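PDB 3K1Y: oxidoreductase from Corynebacterium diphtheriae, which probably acts as an oxidoreductase of the NADPH-dependent FMN reductase family, whose flavodoxin-like members use flavin mononucleotide. Local coordinates for residues P24-T27 against R28-A31; D62-T65 against A66-T69; R70-T73 against T74-E78; A158-E161 against D162-G165. One frame throughout, in Å; residues are numbered along the deposited sequence.

Contact 1 (P24-T27 against R28-A31); sequences PSST and RQIA. With SO4 (sulfate ion), chain G.
S25 N-caps helix 26-44: its OG accepts from R28 N at 3.1 Å and weakly from T27 N. The turn leaves strand 12-18 in the first beta-alpha-beta unit of this flavodoxin-like fold, where relatives bind the FMN phosphate. Here a sulfate, probably from the crystallisation liquor, sits at the helix start and is consistent with such an anion pocket. S26 N donates to sulfate O2 at 3.1 Å, the hydroxyl of T27 reaches O1, and S22 N adds another bond.

Q29, one turn on, can be followed outward. CB lies close to the carbonyl oxygens of S25 and S26. With CG anti to the carbonyl carbon (chi1 -59°), the chain folds back towards the start of the helix, and CG comes 2.9 Å from S25 O, a tight approach beside the bond that O receives from Q29 N. CD then passes alongside S26, OE1 stops 3.2 Å from S26 CA, and NE2 only brushes P24 CB. R28 turns the other way, to salt bridges with D32 and E55. Back at the cap, the hydroxyl of S25 also donates to sulfate O3, with OG and O3 2.5 Å apart.

Contact 2 (D62-T65 against A66-T69); sequences DLMT and AMTT
A66 meets the end of the short helix 60-63 through its amide, which is shared between two carbonyls. A66 N donates to D62 O at 3.3 Å, from 38° above the carbonyl plane, and more weakly to L63 O at 3.0 Å. The methyl of A66 is drawn in by the same turn, its CB lying 3.4 Å from L63 O. This is the tight side: A66 also packs on L76 and on I110 of helix 102-110, while L63 turns to L103 of that same helix.

The selenomethionines M64 and M67 lie alongside each other near the base of their chains, CG to CG 4.3 Å. M67 starts with CG anti to its carbonyl carbon (chi1 -83°), which sets CG 3.7 Å from L63 O. Two further bends then lead the selenium off the turn, and this side chain is poorly ordered.

In the fold, the segment is the unwinding end of a helix: M64 is the first residue to leave helical backbone angles, and the chain then runs as a loop towards helix 74-85. It also borders the second subunit, where M64 meets M64 of the other copy and M67 touches its L21.

The threonine side is looser. T65 binds back to P61 O through its hydroxyl. T68 OG1 lies 2.8 Å from M64 O, and T68 packs on I60 of the second subunit. T69, largely in solvent, folds its hydroxyl onto its own neighbour, OG1 donating to T68 O at 2.6 Å.

Contact 3 (R70-T73 against T74-E78); sequences RVHT and TKLEE. With SO4 (sulfate ion), chain J.
Two first torsions bring T73 and H72 onto the first turn of helix 74-85. In T73 the hydroxyl is set between its backbone N and carbonyl carbon (chi1 56°), facing the amides of the coming turn; in H72 the ring carbon CG is anti to the carbonyl carbon (chi1 -48°), which brings the imidazole beside L76.

T73 is the N-cap. Its OG1 accepts from L76 N at 3.1 Å in a nearly straight bond, and its carbonyl does the same one residue later: E77 N donates to T73 O at 2.9 Å, close to the C=O axis. One residue therefore takes two amides of the first turn, one with its side chain and one with its backbone.

Next to the cap, L76 is buried and its side chain crosses that of H72 at a slant, L76 CD2 coming 3.8 Å from H72 ND1 and L76 CG a similar distance from H72 CB. Both residues also rest on A66 of the preceding loop. E77 lies at the edge of the imidazole, E77 OE1 being 4.3 Å from H72 CD2 and near the ring plane.

T74 N donates to O1 of a sulfate, probably from the crystallisation liquor, at 2.9 Å; the positive end of the helix would favour such an anion. T73 OG1 is also hydrogen-bonded to D62 OD2. Since T73 OG1 already accepts from L76 N, its own proton probably goes to the carboxylate, so that the one hydroxyl links the start of helix 74-85 to helix 60-63.

Contact 4 (A158-E161 against D162-G165); sequences AATE and DFGG
F163 lays its ring over the backbone of T160, with T160 CA 3.8 Å from the ring centroid and 10° off the ring normal, a CH-pi contact made through the face. A158 CB comes instead to the ring's edge, 4.1 Å from CZ. The benzyl group gets there with CG anti to the carbonyl carbon (chi1 -76°), which folds it back towards the strand.

Two carbonyls hold the turn together. A159 O accepts from D162 N at 3.1 Å, and T160 O accepts from F163 N at 3.3 Å; both donors stand well above the carbonyl planes, away from the lone pairs. T160 O takes a second hydrogen from a water, 3.0 Å away, which also donates weakly to F163 O.

This is the exit of strand 150-159, an outer strand of the parallel five-stranded sheet, through a short 3-10 turn towards helix 165-188. The backbone of A158 bonds to A125 and A127 of strand 120-127, and T160, already in the turn, still bonds to A127. A158 O also takes the hydroxyl of T126, and E161 has a backbone bond to G128.

D162 brings OD2 of its carboxylate 3.6 Å from A159 CB, and its side chain also touches E167. From helix 165-188, F171 packs against both A158 and F163.

Along the chain the contacts run in series. Contacts 2 and 3 are consecutive, the end of helix 60-63 and the start of helix 74-85, with centres 9 Å apart and D62 meeting T73 between them. Contact 1, at the start of helix 26-44, lies about 25 Å from both, centre to centre. Contact 4, at the end of strand 150-159, is 13 Å from contact 1 and touches it where I30 packs on A158, but is about 36 Å from contact 2. Contacts 1 and 4 thus set a helix start holding a sulfate against the exit of an outer strand, while contacts 2 and 3 lie on two consecutive helices and the loop between them, far from the chain centre, contact 2 bordering the second subunit.

Contact 1 (P24-T27 against R28-A31)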
ATOM      1  N   PRO A  24       3.638  27.898 -13.919  1.00 33.55           N
ATOM      2  CA  PRO A  24       3.157  26.744 -14.691  1.00 31.60           C
ATOM      3  C   PRO A  24       3.030  25.497 -13.801  1.00 29.26           C
ATOM      4  O   PRO A  24       3.613  25.436 -12.717  1.00 28.78           O
ATOM      5  CB  PRO A  24       4.231  26.587 -15.766  1.00 32.97           C
ATOM      6  CG  PRO A  24       5.491  26.976 -15.011  1.00 34.11           C
ATOM      7  CD  PRO A  24       5.041  28.212 -14.253  1.00 34.37           C
ATOM      8  N   SER A  25       2.273  24.507 -14.259  1.00 20.38           N
ATOM      9  CA  SER A  25       2.090  23.278 -13.486  1.00 18.41           C
ATOM     10  C   SER A  25       2.877  22.096 -14.030  1.00 17.67           C
ATOM     11  O   SER A  25       2.706  21.713 -15.187  1.00 18.68           O
ATOM     12  CB  SER A  25       0.602  22.901 -13.431  1.00 17.07           C
ATOM     13  OG  SER A  25       0.430  21.578 -12.955  1.00 15.71           O
ATOM     14  N   SER A  26       3.731  21.516 -13.190  1.00 28.90           N
ATOM     15  CA  SER A  26       4.525  20.356 -13.585  1.00 28.41           C
ATOM     16  C   SER A  26       3.619  19.154 -13.824  1.00 26.94           C
ATOM     17  O   SER A  26       3.957  18.264 -14.607  1.00 27.33           O
ATOM     18  CB  SER A  26       5.547  19.991 -12.504  1.00 28.08           C
ATOM     19  OG  SER A  26       6.550  20.973 -12.392  1.00 29.20           O
ATOM     20  N   THR A  27       2.478  19.114 -13.141  1.00 20.82           N
ATOM     21  CA  THR A  27       1.551  17.998 -13.324  1.00 19.24           C
ATOM     22  C   THR A  27       0.879  18.109 -14.694  1.00 19.50           C
ATOM     23  O   THR A  27       0.664  17.098 -15.372  1.00 20.16           O
ATOM     24  CB  THR A  27       0.442  17.958 -12.247  1.00 17.51           C
ATOM     25  OG1 THR A  27       1.024  17.933 -10.941  1.00 13.27           O
ATOM     26  CG2 THR A  27      -0.395  16.716 -12.423  1.00 16.38           C
ATOM     27  N   ARG A  28       0.553  19.335 -15.100  1.00 19.61           N
ATOM     28  CA  ARG A  28      -0.079  19.542 -16.395  1.00 19.15           C
ATOM     29  C   ARG A  28       0.915  19.278 -17.520  1.00 19.15           C
ATOM     30  O   ARG A  28       0.523  18.893 -18.623  1.00 18.93           O
ATOM     31  CB  ARG A  28      -0.636  20.963 -16.515  1.00 19.26           C
ATOM     32  CG  ARG A  28      -1.186  21.315 -17.906  1.00 20.60           C
ATOM     33  CD  ARG A  28      -2.140  20.239 -18.421  1.00 21.03           C
ATOM     34  NE  ARG A  28      -2.834  20.633 -19.644  1.00 20.89           N
ATOM     35  CZ  ARG A  28      -3.695  21.645 -19.717  1.00 20.86           C
ATOM     36  NH1 ARG A  28      -3.965  22.366 -18.638  1.00 17.80           N
ATOM     37  NH2 ARG A  28      -4.292  21.936 -20.863  1.00 21.52           N
ATOM     38  N   GLN A  29       2.198  19.475 -17.235  1.00 25.96           N
ATOM     39  CA  GLN A  29       3.234  19.248 -18.242  1.00 27.40           C
ATOM     40  C   GLN A  29       3.421  17.761 -18.578  1.00 25.83           C
ATOM     41  O   GLN A  29       3.517  17.402 -19.755  1.00 26.29           O
ATOM     42  CB  GLN A  29       4.559  19.867 -17.789  1.00 28.15           C
ATOM     43  CG  GLN A  29       4.442  21.369 -17.538  1.00 34.71           C
ATOM     44  CD  GLN A  29       5.718  22.004 -16.997  1.00 41.28           C
ATOM     45  OE1 GLN A  29       6.292  21.538 -16.006  1.00 43.28           O
ATOM     46  NE2 GLN A  29       6.156  23.083 -17.637  1.00 38.96           N
ATOM     47  N   ILE A  30       3.462  16.892 -17.570  1.00 13.47           N
ATOM     48  CA  ILE A  30       3.629  15.476 -17.870  1.00 12.15           C
ATOM     49  C   ILE A  30       2.323  14.947 -18.445  1.00 11.82           C
ATOM     50  O   ILE A  30       2.315  14.038 -19.274  1.00 10.96           O
ATOM     51  CB  ILE A  30       4.021  14.648 -16.628  1.00 11.55           C
ATOM     52  CG1 ILE A  30       4.202  13.191 -17.046  1.00 11.14           C
ATOM     53  CG2 ILE A  30       2.960  14.784 -15.526  1.00  9.83           C
ATOM     54  CD1 ILE A  30       4.699  12.294 -15.956  1.00 26.97           C
ATOM     55  N   ALA A  31       1.217  15.543 -18.012  1.00 12.58           N
ATOM     56  CA  ALA A  31      -0.098  15.157 -18.500  1.00 13.43           C
ATOM     57  C   ALA A  31      -0.153  15.432 -20.003  1.00 14.33           C
ATOM     58  O   ALA A  31      -0.638  14.608 -20.776  1.00 14.56           O
ATOM     59  CB  ALA A  31      -1.173  15.951 -17.776  1.00 12.39           C
TER
HETATM   60  S   SO4 G 182       2.339  21.382  -9.813  1.00 46.70           S
HETATM   61  O1  SO4 G 182       2.584  20.064 -10.074  1.00 46.37           O
HETATM   62  O2  SO4 G 182       3.552  22.006 -10.132  1.00 47.17           O
HETATM   63  O3  SO4 G 182       1.305  21.835 -10.611  1.00 46.74           O
HETATM   64  O4  SO4 G 182       1.963  21.567  -8.480  1.00 46.57           O

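Contact 2 (D62-T65 against A66-T69)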
ATOM      1  N   ASP A  62     -16.875  24.199  -8.225  1.00 25.15           N
ATOM      2  CA  ASP A  62     -17.863  23.210  -8.659  1.00 25.40           C
ATOM      3  C   ASP A  62     -17.684  21.925  -7.857  1.00 25.52           C
ATOM      4  O   ASP A  62     -18.648  21.213  -7.555  1.00 24.86           O
ATOM      5  CB  ASP A  62     -17.698  22.892 -10.148  1.00 25.24           C
ATOM      6  CG  ASP A  62     -17.506  24.137 -10.993  1.00 26.98           C
ATOM      7  OD1 ASP A  62     -16.462  24.806 -10.826  1.00 26.17           O
ATOM      8  OD2 ASP A  62     -18.395  24.446 -11.820  1.00 29.84           O
ATOM      9  N   LEU A  63     -16.434  21.636  -7.517  1.00 23.82           N
ATOM     10  CA  LEU A  63     -16.107  20.442  -6.764  1.00 24.39           C
ATOM     11  C   LEU A  63     -16.586  20.559  -5.324  1.00 25.97           C
ATOM     12  O   LEU A  63     -17.310  19.692  -4.833  1.00 26.41           O
ATOM     13  CB  LEU A  63     -14.596  20.208  -6.802  1.00 23.55           C
ATOM     14  CG  LEU A  63     -14.103  18.850  -7.309  1.00 22.72           C
ATOM     15  CD1 LEU A  63     -14.887  18.422  -8.534  1.00 23.20           C
ATOM     16  CD2 LEU A  63     -12.623  18.953  -7.630  1.00 19.58           C
HETATM   17  N   MSE A  64     -16.193  21.629  -4.648  0.50 90.38           N
HETATM   18  CA  MSE A  64     -16.605  21.790  -3.271  0.50 92.93           C
HETATM   19  C   MSE A  64     -18.038  22.284  -3.100  0.50 93.68           C
HETATM   20  O   MSE A  64     -18.439  22.691  -2.012  0.50 94.47           O
HETATM   21  CB  MSE A  64     -15.583  22.652  -2.519  0.50 47.13           C
HETATM   22  CG  MSE A  64     -14.419  21.789  -1.979  0.50 46.87           C
HETATM   23 SE   MSE A  64     -12.898  22.628  -1.457  0.50 47.03          SE
HETATM   24  CE  MSE A  64     -11.809  22.236  -2.791  0.50 46.52           C
ATOM     25  N   THR A  65     -18.805  22.247  -4.190  1.00 30.78           N
ATOM     26  CA  THR A  65     -20.227  22.593  -4.150  1.00 31.30           C
ATOM     27  C   THR A  65     -20.904  21.231  -4.174  1.00 31.72           C
ATOM     28  O   THR A  65     -21.976  21.044  -3.602  1.00 33.04           O
ATOM     29  CB  THR A  65     -20.702  23.413  -5.366  1.00 31.50           C
ATOM     30  OG1 THR A  65     -20.453  24.801  -5.128  1.00 32.97           O
ATOM     31  CG2 THR A  65     -22.202  23.234  -5.591  1.00 30.44           C
ATOM     32  N   ALA A  66     -20.257  20.280  -4.842  1.00 24.96           N
ATOM     33  CA  ALA A  66     -20.762  18.919  -4.910  1.00 26.36           C
ATOM     34  C   ALA A  66     -20.438  18.235  -3.572  1.00 28.09           C
ATOM     35  O   ALA A  66     -20.847  17.099  -3.325  1.00 28.66           O
ATOM     36  CB  ALA A  66     -20.109  18.171  -6.057  1.00 25.39           C
HETATM   37  N   MSE A  67     -19.692  18.935  -2.719  1.00 73.66           N
HETATM   38  CA  MSE A  67     -19.330  18.411  -1.403  1.00 75.71           C
HETATM   39  C   MSE A  67     -20.401  18.806  -0.394  1.00 78.04           C
HETATM   40  O   MSE A  67     -20.980  17.960   0.286  1.00 78.60           O
HETATM   41  CB  MSE A  67     -17.982  18.977  -0.944  1.00 74.47           C
HETATM   42  CG  MSE A  67     -16.765  18.245  -1.482  1.00 73.40           C
HETATM   43 SE   MSE A  67     -16.679  16.404  -0.886  1.00 67.14          SE
HETATM   44  CE  MSE A  67     -16.177  16.718   0.954  1.00 70.75           C
ATOM     45  N   THR A  68     -20.648  20.106  -0.311  1.00 43.28           N
ATOM     46  CA  THR A  68     -21.636  20.667   0.590  1.00 46.36           C
ATOM     47  C   THR A  68     -23.057  20.529   0.039  1.00 48.42           C
ATOM     48  O   THR A  68     -23.993  21.132   0.559  1.00 49.82           O
ATOM     49  CB  THR A  68     -21.321  22.149   0.861  1.00 47.13           C
ATOM     50  OG1 THR A  68     -20.551  22.673  -0.228  1.00 45.09           O
ATOM     51  CG2 THR A  68     -20.529  22.304   2.160  1.00 48.18           C
ATOM     52  N   THR A  69     -23.203  19.732  -1.017  1.00 51.56           N
ATOM     53  CA  THR A  69     -24.495  19.472  -1.650  1.00 53.43           C
ATOM     54  C   THR A  69     -24.301  18.296  -2.596  1.00 53.95           C
ATOM     55  O   THR A  69     -23.177  17.984  -2.966  1.00 53.49           O
ATOM     56  CB  THR A  69     -25.007  20.677  -2.458  1.00 53.87           C
ATOM     57  OG1 THR A  69     -25.193  21.803  -1.592  1.00 53.76           O
ATOM     58  CG2 THR A  69     -26.336  20.336  -3.109  1.00 56.52           C
TER

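Contact 3 (R70-T73 against T74-E78)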
ATOM      1  N   ARG A  70     -25.388  17.656  -3.005  1.00 65.66           N
ATOM      2  CA  ARG A  70     -25.285  16.493  -3.880  1.00 65.79           C
ATOM      3  C   ARG A  70     -25.414  16.764  -5.381  1.00 64.37           C
ATOM      4  O   ARG A  70     -25.349  15.827  -6.179  1.00 64.66           O
ATOM      5  CB  ARG A  70     -26.337  15.455  -3.474  1.00 67.86           C
ATOM      6  CG  ARG A  70     -27.769  15.856  -3.847  1.00 74.04           C
ATOM      7  CD  ARG A  70     -28.815  14.977  -3.169  1.00 82.57           C
ATOM      8  NE  ARG A  70     -30.167  15.276  -3.642  1.00 87.81           N
ATOM      9  CZ  ARG A  70     -30.723  16.488  -3.632  1.00 91.55           C
ATOM     10  NH1 ARG A  70     -30.051  17.535  -3.173  1.00 92.24           N
ATOM     11  NH2 ARG A  70     -31.959  16.655  -4.084  1.00 92.92           N
ATOM     12  N   VAL A  71     -25.594  18.019  -5.783  1.00 59.47           N
ATOM     13  CA  VAL A  71     -25.740  18.301  -7.210  1.00 57.46           C
ATOM     14  C   VAL A  71     -24.523  18.960  -7.858  1.00 54.73           C
ATOM     15  O   VAL A  71     -23.768  19.695  -7.216  1.00 53.96           O
ATOM     16  CB  VAL A  71     -27.012  19.143  -7.492  1.00 59.25           C
ATOM     17  CG1 VAL A  71     -27.133  19.436  -8.983  1.00 58.16           C
ATOM     18  CG2 VAL A  71     -28.244  18.384  -7.014  1.00 61.97           C
ATOM     19  N   HIS A  72     -24.351  18.672  -9.145  1.00 34.70           N
ATOM     20  CA  HIS A  72     -23.235  19.177  -9.926  1.00 31.64           C
ATOM     21  C   HIS A  72     -23.601  20.387 -10.776  1.00 29.43           C
ATOM     22  O   HIS A  72     -24.754  20.563 -11.155  1.00 29.84           O
ATOM     23  CB  HIS A  72     -22.708  18.067 -10.842  1.00 31.71           C
ATOM     24  CG  HIS A  72     -22.500  16.751 -10.151  1.00 32.69           C
ATOM     25  ND1 HIS A  72     -21.952  16.646  -8.889  1.00 35.68           N
ATOM     26  CD2 HIS A  72     -22.722  15.481 -10.570  1.00 32.93           C
ATOM     27  CE1 HIS A  72     -21.846  15.370  -8.561  1.00 33.64           C
ATOM     28  NE2 HIS A  72     -22.305  14.643  -9.563  1.00 33.78           N
ATOM     29  N   THR A  73     -22.614  21.226 -11.068  1.00 21.46           N
ATOM     30  CA  THR A  73     -22.842  22.400 -11.907  1.00 19.75           C
ATOM     31  C   THR A  73     -22.952  21.907 -13.347  1.00 19.46           C
ATOM     32  O   THR A  73     -22.569  20.777 -13.645  1.00 18.82           O
ATOM     33  CB  THR A  73     -21.652  23.386 -11.864  1.00 18.92           C
ATOM     34  OG1 THR A  73     -20.453  22.702 -12.252  1.00 14.01           O
ATOM     35  CG2 THR A  73     -21.484  23.973 -10.485  1.00 18.12           C
ATOM     36  N   THR A  74     -23.469  22.748 -14.237  1.00 19.42           N
ATOM     37  CA  THR A  74     -23.570  22.363 -15.635  1.00 19.64           C
ATOM     38  C   THR A  74     -22.182  21.938 -16.088  1.00 18.24           C
ATOM     39  O   THR A  74     -22.023  20.939 -16.792  1.00 18.79           O
ATOM     40  CB  THR A  74     -24.050  23.536 -16.519  1.00 20.60           C
ATOM     41  OG1 THR A  74     -25.456  23.721 -16.339  1.00 24.39           O
ATOM     42  CG2 THR A  74     -23.781  23.254 -17.987  1.00 18.67           C
ATOM     43  N   LYS A  75     -21.175  22.694 -15.668  1.00 22.63           N
ATOM     44  CA  LYS A  75     -19.802  22.389 -16.041  1.00 20.76           C
ATOM     45  C   LYS A  75     -19.345  20.996 -15.617  1.00 19.88           C
ATOM     46  O   LYS A  75     -18.785  20.253 -16.424  1.00 19.56           O
ATOM     47  CB  LYS A  75     -18.839  23.436 -15.476  1.00 20.05           C
ATOM     48  CG  LYS A  75     -17.371  23.084 -15.707  1.00 19.96           C
ATOM     49  CD  LYS A  75     -16.546  24.308 -16.033  1.00 22.42           C
ATOM     50  CE  LYS A  75     -16.563  25.331 -14.910  1.00 24.42           C
ATOM     51  NZ  LYS A  75     -15.916  26.605 -15.360  1.00 26.43           N
ATOM     52  N   LEU A  76     -19.582  20.649 -14.352  1.00 26.32           N
ATOM     53  CA  LEU A  76     -19.188  19.350 -13.816  1.00 25.16           C
ATOM     54  C   LEU A  76     -19.988  18.218 -14.462  1.00 25.35           C
ATOM     55  O   LEU A  76     -19.438  17.146 -14.737  1.00 25.55           O
ATOM     56  CB  LEU A  76     -19.368  19.342 -12.295  1.00 24.37           C
ATOM     57  CG  LEU A  76     -18.831  18.183 -11.447  1.00 24.63           C
ATOM     58  CD1 LEU A  76     -17.408  17.809 -11.855  1.00 18.83           C
ATOM     59  CD2 LEU A  76     -18.870  18.606  -9.983  1.00 24.60           C
ATOM     60  N   GLU A  77     -21.273  18.454 -14.716  1.00 24.01           N
ATOM     61  CA  GLU A  77     -22.106  17.440 -15.350  1.00 24.74           C
ATOM     62  C   GLU A  77     -21.549  17.151 -16.740  1.00 23.76           C
ATOM     63  O   GLU A  77     -21.550  16.007 -17.195  1.00 23.61           O
ATOM     64  CB  GLU A  77     -23.558  17.916 -15.469  1.00 26.56           C
ATOM     65  CG  GLU A  77     -24.508  16.886 -16.102  1.00 31.41           C
ATOM     66  CD  GLU A  77     -24.693  15.638 -15.243  1.00 39.78           C
ATOM     67  OE1 GLU A  77     -25.199  15.757 -14.104  1.00 41.52           O
ATOM     68  OE2 GLU A  77     -24.330  14.535 -15.709  1.00 42.84           O
ATOM     69  N   GLU A  78     -21.070  18.191 -17.415  1.00 18.04           N
ATOM     70  CA  GLU A  78     -20.503  18.012 -18.745  1.00 18.26           C
ATOM     71  C   GLU A  78     -19.189  17.233 -18.676  1.00 17.50           C
ATOM     72  O   GLU A  78     -18.911  16.379 -19.525  1.00 17.42           O
ATOM     73  CB  GLU A  78     -20.276  19.364 -19.414  1.00 18.56           C
ATOM     74  CG  GLU A  78     -21.519  19.945 -20.039  1.00 20.56           C
ATOM     75  CD  GLU A  78     -21.306  21.348 -20.571  1.00 23.01           C
ATOM     76  OE1 GLU A  78     -20.138  21.720 -20.820  1.00 21.85           O
ATOM     77  OE2 GLU A  78     -22.310  22.071 -20.750  1.00 22.30           O
TER
HETATM   78  S   SO4 J 185     -24.639  26.308 -13.153  1.00119.60           S
HETATM   79  O1  SO4 J 185     -24.912  24.912 -13.058  1.00119.61           O
HETATM   80  O2  SO4 J 185     -23.582  26.582 -14.071  1.00119.38           O
HETATM   81  O3  SO4 J 185     -25.830  26.912 -13.715  1.00120.07           O
HETATM   82  O4  SO4 J 185     -24.233  26.782 -11.865  1.00119.42           O

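Contact 4 (A158-E161 against D162-G165)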
ATOM      1  N   ALA A 158       7.019  11.055 -13.065  1.00 14.29           N
ATOM      2  CA  ALA A 158       8.015  12.013 -13.504  1.00 16.41           C
ATOM      3  C   ALA A 158       8.710  12.724 -12.356  1.00 17.31           C
ATOM      4  O   ALA A 158       8.088  13.460 -11.589  1.00 16.99           O
ATOM      5  CB  ALA A 158       7.378  13.039 -14.436  1.00 16.46           C
ATOM      6  N   ALA A 159      10.009  12.482 -12.242  1.00 11.56           N
ATOM      7  CA  ALA A 159      10.837  13.130 -11.233  1.00 13.65           C
ATOM      8  C   ALA A 159      11.543  14.201 -12.051  1.00 16.07           C
ATOM      9  O   ALA A 159      12.360  13.887 -12.906  1.00 16.61           O
ATOM     10  CB  ALA A 159      11.831  12.145 -10.669  1.00 12.66           C
ATOM     11  N   THR A 160      11.212  15.460 -11.813  1.00 27.31           N
ATOM     12  CA  THR A 160      11.803  16.552 -12.580  1.00 30.98           C
ATOM     13  C   THR A 160      13.324  16.667 -12.463  1.00 32.47           C
ATOM     14  O   THR A 160      13.995  17.087 -13.407  1.00 33.26           O
ATOM     15  CB  THR A 160      11.182  17.895 -12.178  1.00 31.19           C
ATOM     16  OG1 THR A 160      11.558  18.211 -10.830  1.00 31.48           O
ATOM     17  CG2 THR A 160       9.663  17.816 -12.279  1.00 35.80           C
ATOM     18  N   GLU A 161      13.862  16.285 -11.310  1.00 31.88           N
ATOM     19  CA  GLU A 161      15.298  16.359 -11.073  1.00 34.54           C
ATOM     20  C   GLU A 161      16.075  15.378 -11.943  1.00 36.02           C
ATOM     21  O   GLU A 161      17.303  15.438 -12.012  1.00 36.29           O
ATOM     22  CB  GLU A 161      15.605  16.091  -9.597  1.00 33.69           C
ATOM     23  CG  GLU A 161      14.867  17.005  -8.640  1.00 33.42           C
ATOM     24  CD  GLU A 161      15.260  16.774  -7.195  1.00 36.48           C
ATOM     25  OE1 GLU A 161      15.408  15.601  -6.787  1.00 35.66           O
ATOM     26  OE2 GLU A 161      15.409  17.769  -6.459  1.00 36.36           O
ATOM     27  N   ASP A 162      15.363  14.478 -12.608  1.00 33.91           N
ATOM     28  CA  ASP A 162      16.020  13.505 -13.464  1.00 36.00           C
ATOM     29  C   ASP A 162      15.679  13.673 -14.942  1.00 37.81           C
ATOM     30  O   ASP A 162      15.624  12.690 -15.678  1.00 39.26           O
ATOM     31  CB  ASP A 162      15.670  12.084 -13.016  1.00 34.77           C
ATOM     32  CG  ASP A 162      16.014  11.832 -11.560  1.00 35.40           C
ATOM     33  OD1 ASP A 162      17.068  12.332 -11.103  1.00 37.66           O
ATOM     34  OD2 ASP A 162      15.244  11.123 -10.874  1.00 33.72           O
ATOM     35  N   PHE A 163      15.437  14.906 -15.383  1.00 36.38           N
ATOM     36  CA  PHE A 163      15.143  15.134 -16.801  1.00 39.05           C
ATOM     37  C   PHE A 163      16.451  15.334 -17.569  1.00 41.59           C
ATOM     38  O   PHE A 163      17.499  15.591 -16.970  1.00 42.58           O
ATOM     39  CB  PHE A 163      14.240  16.364 -17.003  1.00 39.24           C
ATOM     40  CG  PHE A 163      12.791  16.129 -16.655  1.00 37.44           C
ATOM     41  CD1 PHE A 163      12.292  14.839 -16.487  1.00 36.88           C
ATOM     42  CD2 PHE A 163      11.915  17.204 -16.511  1.00 37.25           C
ATOM     43  CE1 PHE A 163      10.948  14.625 -16.180  1.00 35.08           C
ATOM     44  CE2 PHE A 163      10.564  16.998 -16.203  1.00 34.29           C
ATOM     45  CZ  PHE A 163      10.082  15.708 -16.037  1.00 33.32           C
ATOM     46  N   GLY A 164      16.389  15.203 -18.889  1.00 39.18           N
ATOM     47  CA  GLY A 164      17.574  15.377 -19.711  1.00 42.00           C
ATOM     48  C   GLY A 164      18.665  14.353 -19.452  1.00 43.36           C
ATOM     49  O   GLY A 164      18.722  13.748 -18.378  1.00 42.45           O
ATOM     50  N   GLY A 165      19.535  14.160 -20.439  1.00 46.51           N
ATOM     51  CA  GLY A 165      20.621  13.207 -20.296  1.00 47.38           C
ATOM     52  C   GLY A 165      20.198  11.777 -20.579  1.00 46.89           C
ATOM     53  O   GLY A 165      19.140  11.544 -21.166  1.00 47.57           O
TER
HETATM   54  O   HOH W   1      16.722  17.793 -14.405  1.00 41.18           O